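Two-component system sensor histidine kinase (Bacteroides thetaiotaomicron, PDB 3OTT) probably senses saccharides outside the cell, through the extracellular propeller and sandwich portion described here, and relays the signal by histidine phosphorylation. Local coordinates at residues S45-S50 and N708-T713; Y75-T80 and Y126-R131; G166-I171 and G175-I180; A238-G241 and L245-G248; G536-I541 and W580-K585. All coordinates share one frame; numbering follows the deposited sequence.

Interaction 1. Residues S45-S50 and N708-T713; sequences SYDGYS and NINRIT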
# COMPACT_ATOMS: atom_id res chain seq x y z
N SER B 45 -21.54 -14.52 19.28
CA SER B 45 -21.44 -13.48 18.29
C SER B 45 -22.50 -12.45 18.56
O SER B 45 -23.50 -12.73 19.20
CB SER B 45 -21.63 -14.07 16.89
OG SER B 45 -22.93 -14.73 16.74
N TYR B 46 -22.30 -11.25 18.02
CA TYR B 46 -23.22 -10.16 18.23
C TYR B 46 -23.37 -9.43 16.93
O TYR B 46 -22.36 -8.97 16.36
CB TYR B 46 -22.71 -9.19 19.28
CG TYR B 46 -23.64 -8.02 19.56
CD1 TYR B 46 -24.95 -8.22 19.93
CD2 TYR B 46 -23.18 -6.72 19.46
CE1 TYR B 46 -25.78 -7.19 20.21
CE2 TYR B 46 -24.00 -5.67 19.72
CZ TYR B 46 -25.30 -5.90 20.10
OH TYR B 46 -26.14 -4.82 20.38
N ASP B 47 -24.60 -9.29 16.45
CA ASP B 47 -24.77 -8.66 15.14
C ASP B 47 -25.32 -7.25 15.23
O ASP B 47 -25.77 -6.70 14.23
CB ASP B 47 -25.72 -9.51 14.27
CG ASP B 47 -27.16 -9.60 14.85
OD1 ASP B 47 -27.43 -8.94 15.90
OD2 ASP B 47 -28.02 -10.29 14.23
N GLY B 48 -25.34 -6.69 16.43
CA GLY B 48 -25.83 -5.35 16.61
C GLY B 48 -27.29 -5.31 17.05
O GLY B 48 -27.78 -4.26 17.38
N TYR B 49 -27.98 -6.47 17.06
CA TYR B 49 -29.37 -6.60 17.51
C TYR B 49 -29.44 -7.55 18.67
O TYR B 49 -29.97 -7.19 19.69
CB TYR B 49 -30.28 -7.14 16.37
CG TYR B 49 -30.52 -6.13 15.27
CD1 TYR B 49 -29.58 -5.91 14.24
CD2 TYR B 49 -31.70 -5.37 15.26
CE1 TYR B 49 -29.84 -4.97 13.24
CE2 TYR B 49 -31.96 -4.44 14.25
CZ TYR B 49 -31.02 -4.24 13.26
OH TYR B 49 -31.32 -3.31 12.28
N SER B 50 -28.91 -8.77 18.53
CA SER B 50 -28.91 -9.72 19.63
C SER B 50 -27.63 -10.54 19.64
O SER B 50 -26.92 -10.60 18.64
CB SER B 50 -30.09 -10.66 19.54
OG SER B 50 -30.03 -11.37 18.33
N ASN B 708 -36.99 -1.58 15.29
CA ASN B 708 -36.48 -2.50 16.29
C ASN B 708 -36.59 -3.98 15.89
O ASN B 708 -36.07 -4.83 16.57
CB ASN B 708 -37.15 -2.26 17.64
CG ASN B 708 -38.68 -2.14 17.53
OD1 ASN B 708 -39.24 -1.71 16.49
ND2 ASN B 708 -39.37 -2.50 18.63
N ILE B 709 -37.27 -4.30 14.81
CA ILE B 709 -37.51 -5.72 14.55
C ILE B 709 -36.65 -6.12 13.41
O ILE B 709 -36.76 -5.53 12.36
CB ILE B 709 -39.02 -6.00 14.29
CG1 ILE B 709 -39.81 -5.78 15.57
CG2 ILE B 709 -39.29 -7.44 13.82
CD1 ILE B 709 -40.47 -4.48 15.59
N ASN B 710 -35.79 -7.10 13.61
CA ASN B 710 -34.97 -7.54 12.49
C ASN B 710 -35.28 -8.98 12.16
O ASN B 710 -34.44 -9.65 11.58
CB ASN B 710 -33.49 -7.44 12.80
CG ASN B 710 -33.08 -8.38 13.89
OD1 ASN B 710 -33.79 -8.51 14.85
ND2 ASN B 710 -31.93 -9.04 13.76
N ARG B 711 -36.44 -9.47 12.56
CA ARG B 711 -36.82 -10.86 12.29
C ARG B 711 -37.98 -10.99 11.26
O ARG B 711 -38.97 -10.36 11.37
CB ARG B 711 -37.14 -11.63 13.59
CG ARG B 711 -37.76 -12.97 13.27
CD ARG B 711 -38.16 -13.75 14.47
NE ARG B 711 -37.04 -13.84 15.39
CZ ARG B 711 -36.88 -14.82 16.25
NH1 ARG B 711 -37.76 -15.82 16.26
NH2 ARG B 711 -35.84 -14.81 17.09
N ILE B 712 -37.82 -11.85 10.30
CA ILE B 712 -38.76 -12.02 9.22
C ILE B 712 -39.35 -13.43 9.32
O ILE B 712 -38.60 -14.39 9.38
CB ILE B 712 -38.07 -11.85 7.87
CG1 ILE B 712 -37.70 -10.37 7.67
CG2 ILE B 712 -38.97 -12.40 6.68
CD1 ILE B 712 -36.81 -10.15 6.40
N THR B 713 -40.68 -13.55 9.38
CA THR B 713 -41.30 -14.84 9.61
C THR B 713 -42.35 -15.20 8.54
O THR B 713 -43.24 -14.40 8.21
CB THR B 713 -41.84 -14.97 11.08
OG1 THR B 713 -42.32 -16.32 11.34
CG2 THR B 713 -43.03 -14.02 11.31
O HOH W 1 -30.37 -10.75 15.53
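The amide of Asn710 lies flat over one face of the Tyr49 ring, the two planes only 6° apart, with the side chains sliding past each other in opposite directions. A first torsion of 65° turns the Asn710 amide over the ring. Asn710 CB sits over that face, 3.8 Å from the centroid of the Tyr49 ring in a CH-pi contact, while Asn710 ND2 lies nearer the root of the ring, 3.6 Å from Tyr49 CG. Asparagine suits the place because its flat amide can stack while its NH2 group still donates: ND2 bonds to the backbone O of Leu678 and, at 2.9 Å, to a water. The contact joins the amino-terminal propeller, at the end of its strand 42-46, to the Y_Y_Y domain, a beta-sandwich of the E-set type. The same water donates to Asp47 OD2 (2.7 Å) and accepts from Ser50 OG (2.9 Å), so one bridge ties both segments. Asp47 OD1 meanwhile closes an Asx turn, gripping Tyr49 N at 2.8 Å and Ser50 N at 3.0 Å, which fixes the loop that presents the ring. Thr639 is a further partner of Asp47 OD2, and Lys688 makes a cation-pi contact with Tyr49.

Interaction 2. Residues Y75-T80 and Y126-R131; sequences YLYMGT and YQLQSR
Gln127 OE1, in the residue after the Tyr126 that meets Tyr77, takes bonds from two backbone amides ahead of it: Ser130 N at 2.9 Å, nearly straight at 171°, and Gln129 N, a weak one. The glutamine thus directs its amide oxygen to the turn that follows strand 122-127 and steadies the backbone from which Leu128 reaches inward. Across the contact everything is apolar. Tyr126 CE2 approaches the Tyr77 ring at its edge, near its plane, 4.3 Å from Tyr77 CE2. The same Tyr77 CE2 has Leu128 CD2 at 4.4 Å. Tyr126 has CG anti to its N (chi1 -172°), which swings the ring across toward Tyr77, while its hydroxyl bonds to Thr99 and its ring meets Phe101 edge-to-face. A side chain as long as that of Tyr77 suits backbones this far apart, 11.8 Å between Tyr77 CA and Leu128 CA. Polar groups of the turn also serve the dimer: Gln127 NE2 bonds to Tyr327, and Gln129 to Arg374 and Ile375, of the second subunit. Side chains meeting between two successive four-stranded sheets in this way, with Ile71 and Leu115 packed beside them, are the blade-to-blade packing of a beta-propeller.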
# COMPACT_ATOMS: atom_id res chain seq x y z
N TYR B 75 -10.88 -19.44 10.70
CA TYR B 75 -10.96 -20.08 12.05
C TYR B 75 -10.88 -19.08 13.20
O TYR B 75 -10.22 -18.05 13.11
CB TYR B 75 -9.86 -21.14 12.28
CG TYR B 75 -9.72 -22.19 11.20
CD1 TYR B 75 -10.64 -23.25 11.08
CD2 TYR B 75 -8.66 -22.14 10.30
CE1 TYR B 75 -10.52 -24.19 10.05
CE2 TYR B 75 -8.54 -23.08 9.25
CZ TYR B 75 -9.46 -24.09 9.14
OH TYR B 75 -9.24 -25.00 8.12
N LEU B 76 -11.52 -19.38 14.29
CA LEU B 76 -11.25 -18.69 15.54
C LEU B 76 -10.49 -19.69 16.38
O LEU B 76 -11.07 -20.76 16.68
CB LEU B 76 -12.56 -18.27 16.25
CG LEU B 76 -13.31 -16.98 15.86
CD1 LEU B 76 -13.13 -16.57 14.43
CD2 LEU B 76 -14.79 -17.13 16.14
N TYR B 77 -9.21 -19.42 16.64
CA TYR B 77 -8.39 -20.17 17.59
C TYR B 77 -8.57 -19.49 18.93
O TYR B 77 -8.29 -18.29 19.08
CB TYR B 77 -6.86 -20.14 17.19
CG TYR B 77 -6.43 -21.17 16.16
CD1 TYR B 77 -7.23 -21.43 15.04
CD2 TYR B 77 -5.23 -21.85 16.30
CE1 TYR B 77 -6.86 -22.41 14.09
CE2 TYR B 77 -4.80 -22.80 15.36
CZ TYR B 77 -5.62 -23.09 14.26
OH TYR B 77 -5.22 -24.05 13.33
N MET B 78 -9.01 -20.24 19.92
CA MET B 78 -9.36 -19.66 21.21
C MET B 78 -8.69 -20.43 22.35
O MET B 78 -8.74 -21.66 22.38
CB MET B 78 -10.89 -19.74 21.37
CG MET B 78 -11.64 -18.97 20.22
SD MET B 78 -13.39 -19.22 20.48
CE MET B 78 -13.66 -20.90 19.86
N GLY B 79 -8.07 -19.71 23.29
CA GLY B 79 -7.42 -20.38 24.39
C GLY B 79 -8.37 -20.77 25.49
O GLY B 79 -9.22 -19.98 25.84
N THR B 80 -8.20 -21.96 26.07
CA THR B 80 -9.12 -22.54 27.09
C THR B 80 -8.25 -23.29 28.12
O THR B 80 -7.04 -23.39 27.91
CB THR B 80 -10.12 -23.58 26.46
OG1 THR B 80 -9.40 -24.71 25.97
CG2 THR B 80 -10.94 -23.02 25.27
N TYR B 126 3.74 -22.24 17.23
CA TYR B 126 3.00 -23.16 16.39
C TYR B 126 3.02 -22.71 14.95
O TYR B 126 2.46 -21.67 14.61
CB TYR B 126 1.55 -23.29 16.87
CG TYR B 126 0.75 -24.37 16.16
CD1 TYR B 126 1.24 -25.69 16.06
CD2 TYR B 126 -0.49 -24.08 15.57
CE1 TYR B 126 0.50 -26.71 15.43
CE2 TYR B 126 -1.24 -25.09 14.94
CZ TYR B 126 -0.75 -26.40 14.87
OH TYR B 126 -1.48 -27.39 14.23
N GLN B 127 3.64 -23.52 14.10
CA GLN B 127 3.93 -23.16 12.76
C GLN B 127 2.75 -23.68 11.94
O GLN B 127 2.45 -24.83 11.98
CB GLN B 127 5.32 -23.70 12.33
CG GLN B 127 6.06 -22.88 11.23
CD GLN B 127 5.29 -22.85 9.84
OE1 GLN B 127 4.82 -23.86 9.34
NE2 GLN B 127 5.25 -21.68 9.21
N LEU B 128 2.04 -22.82 11.24
CA LEU B 128 0.69 -23.20 10.76
C LEU B 128 0.74 -24.09 9.55
O LEU B 128 -0.22 -24.82 9.31
CB LEU B 128 -0.15 -21.97 10.46
CG LEU B 128 -0.44 -21.07 11.69
CD1 LEU B 128 -1.05 -19.76 11.22
CD2 LEU B 128 -1.37 -21.78 12.73
N GLN B 129 1.83 -24.05 8.78
CA GLN B 129 1.95 -24.96 7.66
C GLN B 129 2.44 -26.34 8.11
O GLN B 129 1.82 -27.36 7.79
CB GLN B 129 2.91 -24.43 6.60
CG GLN B 129 2.83 -25.21 5.31
CD GLN B 129 1.62 -24.75 4.41
OE1 GLN B 129 0.71 -24.05 4.86
NE2 GLN B 129 1.67 -25.10 3.15
N SER B 130 3.58 -26.39 8.82
CA SER B 130 4.16 -27.68 9.19
C SER B 130 3.38 -28.28 10.38
O SER B 130 3.50 -29.44 10.66
CB SER B 130 5.64 -27.51 9.56
OG SER B 130 5.79 -26.61 10.69
N ARG B 131 2.61 -27.46 11.09
CA ARG B 131 1.97 -27.87 12.33
C ARG B 131 3.00 -28.27 13.44
O ARG B 131 2.70 -29.04 14.37
CB ARG B 131 0.85 -28.92 12.04
CG ARG B 131 -0.31 -28.37 11.08
CD ARG B 131 -1.59 -29.33 10.86
NE ARG B 131 -2.87 -28.56 10.88
CZ ARG B 131 -3.73 -28.33 9.85
NH1 ARG B 131 -3.52 -28.84 8.61
NH2 ARG B 131 -4.83 -27.59 10.06

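Interaction 3. Residues G166-I171 and G175-I180; sequences GLCRYI and GKFEGI
A beta hairpin with a G1 bulge forms the outer half of a propeller blade here, strand 166-171 running antiparallel to strand 176-180. At the bulge two residues, Gly175 and Lys176, sit across from Ile171, and Gly175 N gives a 2.8 Å bond to Ile171 O. The positive phi of Gly175, 73°, favours glycine. Further along, Arg169 and Glu178 form a hydrogen-bonded pair. Both leave with CG anti to N (chi1 176° in each), which lays the chains side by side, ending in a salt bridge of 3.0 Å between Arg169 NH2 and Glu178 OE1. The bond is straight (174°) and lies in the guanidinium plane, but it meets the carboxylate from above its plane. On the opposite face Tyr170 and Phe177 make a non-hydrogen-bonded pair, with Tyr170 CD1 over one face of the Phe177 ring, 3.5 Å from Phe177 CZ. Cys168 SG adds a sulfur-aromatic contact, 3.8 Å from Phe177 CD2. Replacing Phe177 with an alanine would probably open a gap beside Tyr170 and leave Cys168 SG without its aromatic neighbour. Strand 176-180 is the outermost of the blade. Phe177 and Cys168 lean on Val161 of strand 159-163, while Arg169 and Ile180 pack against Tyr216 of strand 212-217 in the next blade.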
# COMPACT_ATOMS: atom_id res chain seq x y z
N GLY B 166 7.89 -10.64 35.10
CA GLY B 166 8.57 -9.59 34.32
C GLY B 166 8.50 -9.71 32.81
O GLY B 166 7.86 -10.63 32.24
N LEU B 167 9.19 -8.78 32.15
CA LEU B 167 9.14 -8.63 30.72
C LEU B 167 10.45 -9.01 30.08
O LEU B 167 11.54 -8.70 30.59
CB LEU B 167 8.86 -7.18 30.42
CG LEU B 167 8.66 -6.77 28.96
CD1 LEU B 167 7.38 -7.31 28.36
CD2 LEU B 167 8.72 -5.25 28.91
N CYS B 168 10.35 -9.65 28.94
CA CYS B 168 11.49 -9.98 28.19
C CYS B 168 11.15 -9.91 26.72
O CYS B 168 9.99 -9.72 26.34
CB CYS B 168 11.95 -11.35 28.60
SG CYS B 168 10.91 -12.68 28.10
N ARG B 169 12.18 -10.06 25.90
CA ARG B 169 12.08 -9.87 24.48
C ARG B 169 12.81 -10.97 23.74
O ARG B 169 13.98 -11.22 24.00
CB ARG B 169 12.67 -8.52 24.09
CG ARG B 169 12.67 -8.33 22.59
CD ARG B 169 13.10 -6.94 22.17
NE ARG B 169 14.39 -6.52 22.72
CZ ARG B 169 14.76 -5.25 22.85
NH1 ARG B 169 13.94 -4.26 22.47
NH2 ARG B 169 15.94 -4.97 23.37
N TYR B 170 12.17 -11.59 22.76
CA TYR B 170 12.84 -12.67 22.03
C TYR B 170 14.07 -12.24 21.21
O TYR B 170 14.04 -11.20 20.52
CB TYR B 170 11.86 -13.30 21.08
CG TYR B 170 12.33 -14.54 20.41
CD1 TYR B 170 12.94 -15.57 21.12
CD2 TYR B 170 12.11 -14.70 19.06
CE1 TYR B 170 13.32 -16.74 20.45
CE2 TYR B 170 12.45 -15.86 18.40
CZ TYR B 170 13.06 -16.87 19.08
OH TYR B 170 13.41 -18.02 18.38
N ILE B 171 15.09 -13.07 21.25
CA ILE B 171 16.31 -12.88 20.45
C ILE B 171 16.39 -13.98 19.37
O ILE B 171 16.83 -15.08 19.64
CB ILE B 171 17.58 -12.90 21.34
CG1 ILE B 171 17.36 -12.05 22.61
CG2 ILE B 171 18.81 -12.45 20.50
CD1 ILE B 171 18.50 -12.22 23.78
N GLY B 175 17.91 -17.71 19.80
CA GLY B 175 16.73 -18.36 20.37
C GLY B 175 16.53 -18.17 21.88
O GLY B 175 15.84 -18.98 22.52
N LYS B 176 17.10 -17.10 22.45
CA LYS B 176 16.94 -16.83 23.85
C LYS B 176 16.10 -15.57 24.13
O LYS B 176 15.65 -14.91 23.23
CB LYS B 176 18.31 -16.68 24.51
CG LYS B 176 19.12 -17.94 24.60
CD LYS B 176 20.17 -17.73 25.73
CE LYS B 176 21.35 -18.74 25.65
NZ LYS B 176 20.86 -20.12 25.95
N PHE B 177 15.92 -15.22 25.39
CA PHE B 177 15.16 -14.05 25.69
C PHE B 177 15.96 -13.04 26.50
O PHE B 177 16.54 -13.36 27.49
CB PHE B 177 13.86 -14.43 26.43
CG PHE B 177 12.91 -15.23 25.57
CD1 PHE B 177 13.12 -16.61 25.38
CD2 PHE B 177 11.82 -14.62 24.94
CE1 PHE B 177 12.27 -17.32 24.57
CE2 PHE B 177 10.94 -15.34 24.16
CZ PHE B 177 11.17 -16.70 23.96
N GLU B 178 15.88 -11.79 26.11
CA GLU B 178 16.55 -10.74 26.86
C GLU B 178 15.54 -10.09 27.84
O GLU B 178 14.49 -9.62 27.41
CB GLU B 178 17.04 -9.69 25.84
CG GLU B 178 17.67 -8.49 26.50
CD GLU B 178 18.02 -7.32 25.54
OE1 GLU B 178 17.57 -7.30 24.34
OE2 GLU B 178 18.75 -6.40 26.03
N GLY B 179 15.85 -10.06 29.13
CA GLY B 179 15.02 -9.35 30.13
C GLY B 179 14.96 -7.83 29.95
O GLY B 179 15.89 -7.22 29.39
N ILE B 180 13.85 -7.21 30.39
CA ILE B 180 13.72 -5.75 30.39
C ILE B 180 13.22 -5.36 31.76
O ILE B 180 12.05 -5.54 32.07
CB ILE B 180 12.73 -5.19 29.32
CG1 ILE B 180 13.21 -5.49 27.94
CG2 ILE B 180 12.57 -3.67 29.46
CD1 ILE B 180 12.04 -5.60 26.96
O HOH W 2 10.60 -6.96 33.73

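Interaction 4. Residues A238-G241 and L245-G248; sequences ALDG and LLAG
Leu239 and Leu245 stand on the same face of their hairpin and slant across one another, Leu239 CD2 reaching to 4.0 Å from Leu245 CD2 and 3.8 Å from Leu245 CA. Their first torsions differ: Leu239 CG is anti to its carbonyl carbon (chi1 -64°), whereas Leu245 CG is anti to its N (chi1 -173°), which brings the branched ends together over this non-hydrogen-bonded pair. On the other face Leu246 lies beside the small Ala238, and its end meets Asp240, in the loop just past the strand, at about a right angle, CD1 lying 3.6 Å from Asp240 OD2. These strands, 232-239 and 245-249, are the first two of a four-stranded propeller blade. Leu239 and Leu245 touch Leu197 of strand 193-199 in the preceding blade; Ala238 and Leu246 touch Ile284 of strand 281-286 in the following one. Aliphatic residues suit both sides, which lie largely between sheets, although Leu239 stays partly exposed. In the hydrogen-bonded pair, Leu246 N gives Ala238 O a bond of 2.7 Å and Ala238 N gives Leu246 O one of 3.2 Å. Asp240 has its carboxylate doubly engaged: OD1 accepts from the backbone N of Asp244, helping to close the turn, and OD2 bonds to the hydroxyl of Tyr9.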
# COMPACT_ATOMS: atom_id res chain seq x y z
N ALA B 238 -5.75 -0.75 25.10
CA ALA B 238 -6.05 -0.46 23.70
C ALA B 238 -5.84 1.04 23.47
O ALA B 238 -5.86 1.85 24.43
CB ALA B 238 -7.56 -0.81 23.36
N LEU B 239 -5.76 1.41 22.21
CA LEU B 239 -5.78 2.79 21.75
C LEU B 239 -7.06 3.13 21.01
O LEU B 239 -7.50 2.34 20.14
CB LEU B 239 -4.65 3.02 20.72
CG LEU B 239 -3.22 2.85 21.32
CD1 LEU B 239 -2.23 2.63 20.16
CD2 LEU B 239 -2.84 4.06 22.20
N ASP B 240 -7.59 4.32 21.24
CA ASP B 240 -8.82 4.67 20.64
C ASP B 240 -8.62 5.44 19.34
O ASP B 240 -7.48 5.62 18.89
CB ASP B 240 -9.76 5.32 21.65
CG ASP B 240 -9.38 6.77 21.99
OD1 ASP B 240 -8.51 7.39 21.33
OD2 ASP B 240 -9.99 7.25 22.96
N GLY B 241 -9.71 5.87 18.71
CA GLY B 241 -9.60 6.52 17.40
C GLY B 241 -8.85 7.86 17.45
O GLY B 241 -8.27 8.29 16.46
N LEU B 245 -4.68 6.34 24.96
CA LEU B 245 -4.45 5.07 25.54
C LEU B 245 -5.51 4.76 26.56
O LEU B 245 -5.77 5.56 27.46
CB LEU B 245 -3.07 5.09 26.14
CG LEU B 245 -2.38 3.88 26.72
CD1 LEU B 245 -2.80 3.74 28.15
CD2 LEU B 245 -2.47 2.58 25.88
N LEU B 246 -6.13 3.59 26.44
CA LEU B 246 -7.19 3.19 27.37
C LEU B 246 -6.68 2.07 28.18
O LEU B 246 -6.14 1.11 27.63
CB LEU B 246 -8.43 2.71 26.64
CG LEU B 246 -9.47 3.67 26.04
CD1 LEU B 246 -9.03 5.01 25.56
CD2 LEU B 246 -10.30 2.93 24.93
N ALA B 247 -6.85 2.17 29.48
CA ALA B 247 -6.31 1.15 30.38
C ALA B 247 -7.45 0.54 31.18
O ALA B 247 -8.17 1.28 31.86
CB ALA B 247 -5.24 1.76 31.31
N GLY B 248 -7.61 -0.77 31.10
CA GLY B 248 -8.68 -1.45 31.85
C GLY B 248 -8.13 -2.03 33.13
O GLY B 248 -7.12 -2.73 33.13

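Interaction 5. Residues G536-I541 and W580-K585; sequences GGVMRI and WIIDRK
Two successive blades of the second beta-propeller meet here, strand 537-542 of one facing strand 578-583 of the next. At one end of the contact Val538 and Ile582 point at each other tip to tip: Ile582 CD1 sits 4.0 Å from Val538 CG2 and equally far from CG1, so the methyl rests against the fork of the valine. Two beta-branched residues of modest size suit backbones 9.5 Å apart, measured from Val538 CA to Ile582 CA. Farther along, Arg540 supplies a polar link. Its chain leaves with CG anti to N (chi1 -175°) and bends at chi3, carrying NH1 to two consecutive carbonyls, Arg584 O at 2.8 Å and Lys585 O at 3.0 Å. Both oxygens lie near the guanidinium plane, although the donor stands well above the carbonyl plane of Lys585. An Asx turn shapes this carbonyl-bearing loop, Asp583 OD1 accepting from Lys585 N at 2.6 Å. A leucine in place of Arg540 would probably leave the Arg584 and Lys585 carbonyls without this donor. Val538 also packs on Trp531 of strand 530-534, Ile582 rests on Ile571 and Val573 of strand 570-575, and Arg584 forms salt bridges with Asp525 and Asp527, just beyond strand 519-524.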
# COMPACT_ATOMS: atom_id res chain seq x y z
N GLY B 536 -11.28 36.45 3.78
CA GLY B 536 -12.13 36.68 4.93
C GLY B 536 -13.49 37.27 4.66
O GLY B 536 -14.01 38.06 5.48
N GLY B 537 -14.08 36.92 3.53
CA GLY B 537 -15.43 37.31 3.19
C GLY B 537 -15.86 36.89 1.78
O GLY B 537 -15.05 36.34 0.97
N VAL B 538 -17.15 37.08 1.51
CA VAL B 538 -17.68 36.82 0.18
C VAL B 538 -18.57 37.97 -0.24
O VAL B 538 -19.03 38.73 0.58
CB VAL B 538 -18.53 35.48 0.09
CG1 VAL B 538 -17.78 34.30 0.65
CG2 VAL B 538 -19.85 35.64 0.81
N MET B 539 -18.84 38.05 -1.53
CA MET B 539 -19.67 39.08 -2.10
C MET B 539 -20.69 38.38 -3.01
O MET B 539 -20.29 37.54 -3.87
CB MET B 539 -18.82 40.03 -2.96
CG MET B 539 -19.63 41.00 -3.82
SD MET B 539 -18.68 42.50 -4.36
CE MET B 539 -18.57 42.07 -5.99
N ARG B 540 -21.96 38.76 -2.84
CA ARG B 540 -23.03 38.24 -3.68
C ARG B 540 -23.41 39.31 -4.70
O ARG B 540 -23.72 40.40 -4.34
CB ARG B 540 -24.24 37.86 -2.84
CG ARG B 540 -25.34 37.21 -3.65
CD ARG B 540 -26.58 36.85 -2.83
NE ARG B 540 -27.18 38.10 -2.35
CZ ARG B 540 -28.07 38.21 -1.37
NH1 ARG B 540 -28.53 37.16 -0.70
NH2 ARG B 540 -28.50 39.39 -1.06
N ILE B 541 -23.42 38.95 -5.97
CA ILE B 541 -23.67 39.86 -7.05
C ILE B 541 -24.91 39.44 -7.82
O ILE B 541 -25.04 38.28 -8.19
CB ILE B 541 -22.49 39.84 -8.02
CG1 ILE B 541 -21.26 40.46 -7.35
CG2 ILE B 541 -22.79 40.62 -9.32
CD1 ILE B 541 -19.95 40.12 -8.08
N TRP B 580 -17.07 27.26 6.61
CA TRP B 580 -18.23 28.13 6.84
C TRP B 580 -19.38 27.79 5.90
O TRP B 580 -19.17 27.53 4.73
CB TRP B 580 -17.84 29.61 6.65
CG TRP B 580 -16.79 30.02 7.63
CD1 TRP B 580 -15.47 29.63 7.64
CD2 TRP B 580 -16.97 30.84 8.78
NE1 TRP B 580 -14.83 30.16 8.72
CE2 TRP B 580 -15.73 30.92 9.44
CE3 TRP B 580 -18.07 31.52 9.32
CZ2 TRP B 580 -15.54 31.67 10.59
CZ3 TRP B 580 -17.91 32.26 10.46
CH2 TRP B 580 -16.64 32.33 11.09
N ILE B 581 -20.59 27.83 6.44
CA ILE B 581 -21.81 27.66 5.70
C ILE B 581 -22.61 28.99 5.75
O ILE B 581 -22.89 29.52 6.82
CB ILE B 581 -22.65 26.57 6.37
CG1 ILE B 581 -21.87 25.25 6.38
CG2 ILE B 581 -24.08 26.46 5.71
CD1 ILE B 581 -22.73 24.00 6.87
N ILE B 582 -23.02 29.48 4.58
CA ILE B 582 -23.61 30.81 4.45
C ILE B 582 -24.94 30.68 3.75
O ILE B 582 -25.03 30.10 2.67
CB ILE B 582 -22.72 31.74 3.58
CG1 ILE B 582 -21.31 31.85 4.17
CG2 ILE B 582 -23.34 33.11 3.36
CD1 ILE B 582 -20.30 32.42 3.13
N ASP B 583 -25.97 31.28 4.34
CA ASP B 583 -27.30 31.14 3.77
C ASP B 583 -27.39 32.01 2.54
O ASP B 583 -27.02 33.16 2.58
CB ASP B 583 -28.37 31.54 4.78
CG ASP B 583 -29.78 31.58 4.16
OD1 ASP B 583 -30.12 32.54 3.42
OD2 ASP B 583 -30.53 30.62 4.38
N ARG B 584 -27.91 31.46 1.45
CA ARG B 584 -27.90 32.19 0.19
C ARG B 584 -28.79 33.45 0.16
O ARG B 584 -28.55 34.35 -0.65
CB ARG B 584 -28.19 31.27 -0.99
CG ARG B 584 -27.02 30.33 -1.29
CD ARG B 584 -27.17 29.65 -2.69
NE ARG B 584 -28.35 28.80 -2.88
CZ ARG B 584 -29.44 29.12 -3.62
NH1 ARG B 584 -29.53 30.29 -4.24
NH2 ARG B 584 -30.45 28.26 -3.74
N LYS B 585 -29.81 33.52 1.02
CA LYS B 585 -30.72 34.68 1.00
C LYS B 585 -30.35 35.72 2.07
O LYS B 585 -30.23 36.90 1.73
CB LYS B 585 -32.22 34.27 1.03
CG LYS B 585 -32.71 33.56 -0.29
CD LYS B 585 -34.29 33.39 -0.34
CE LYS B 585 -34.89 32.16 0.44
NZ LYS B 585 -36.39 32.27 0.85

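Interactions 2 and 5 are equivalent in kind, each packing one blade on the next, one in each propeller and about 62 Å apart between centres; interaction 2 is apolar across the interface, whereas interaction 5 adds an arginine gripping carbonyls. Interaction 2 alone of the five also borders the second subunit. Interactions 3 and 4 instead hold strands within a blade: interaction 4 pairs the first two strands and is buried between sheets, while interaction 3 joins the last two and is partly exposed, with a salt bridge on one face. Interaction 1 alone links different domains, through a buried, water-bridged amide-ring stack. It approaches interaction 2 most closely, with nearest atoms about 8 Å apart.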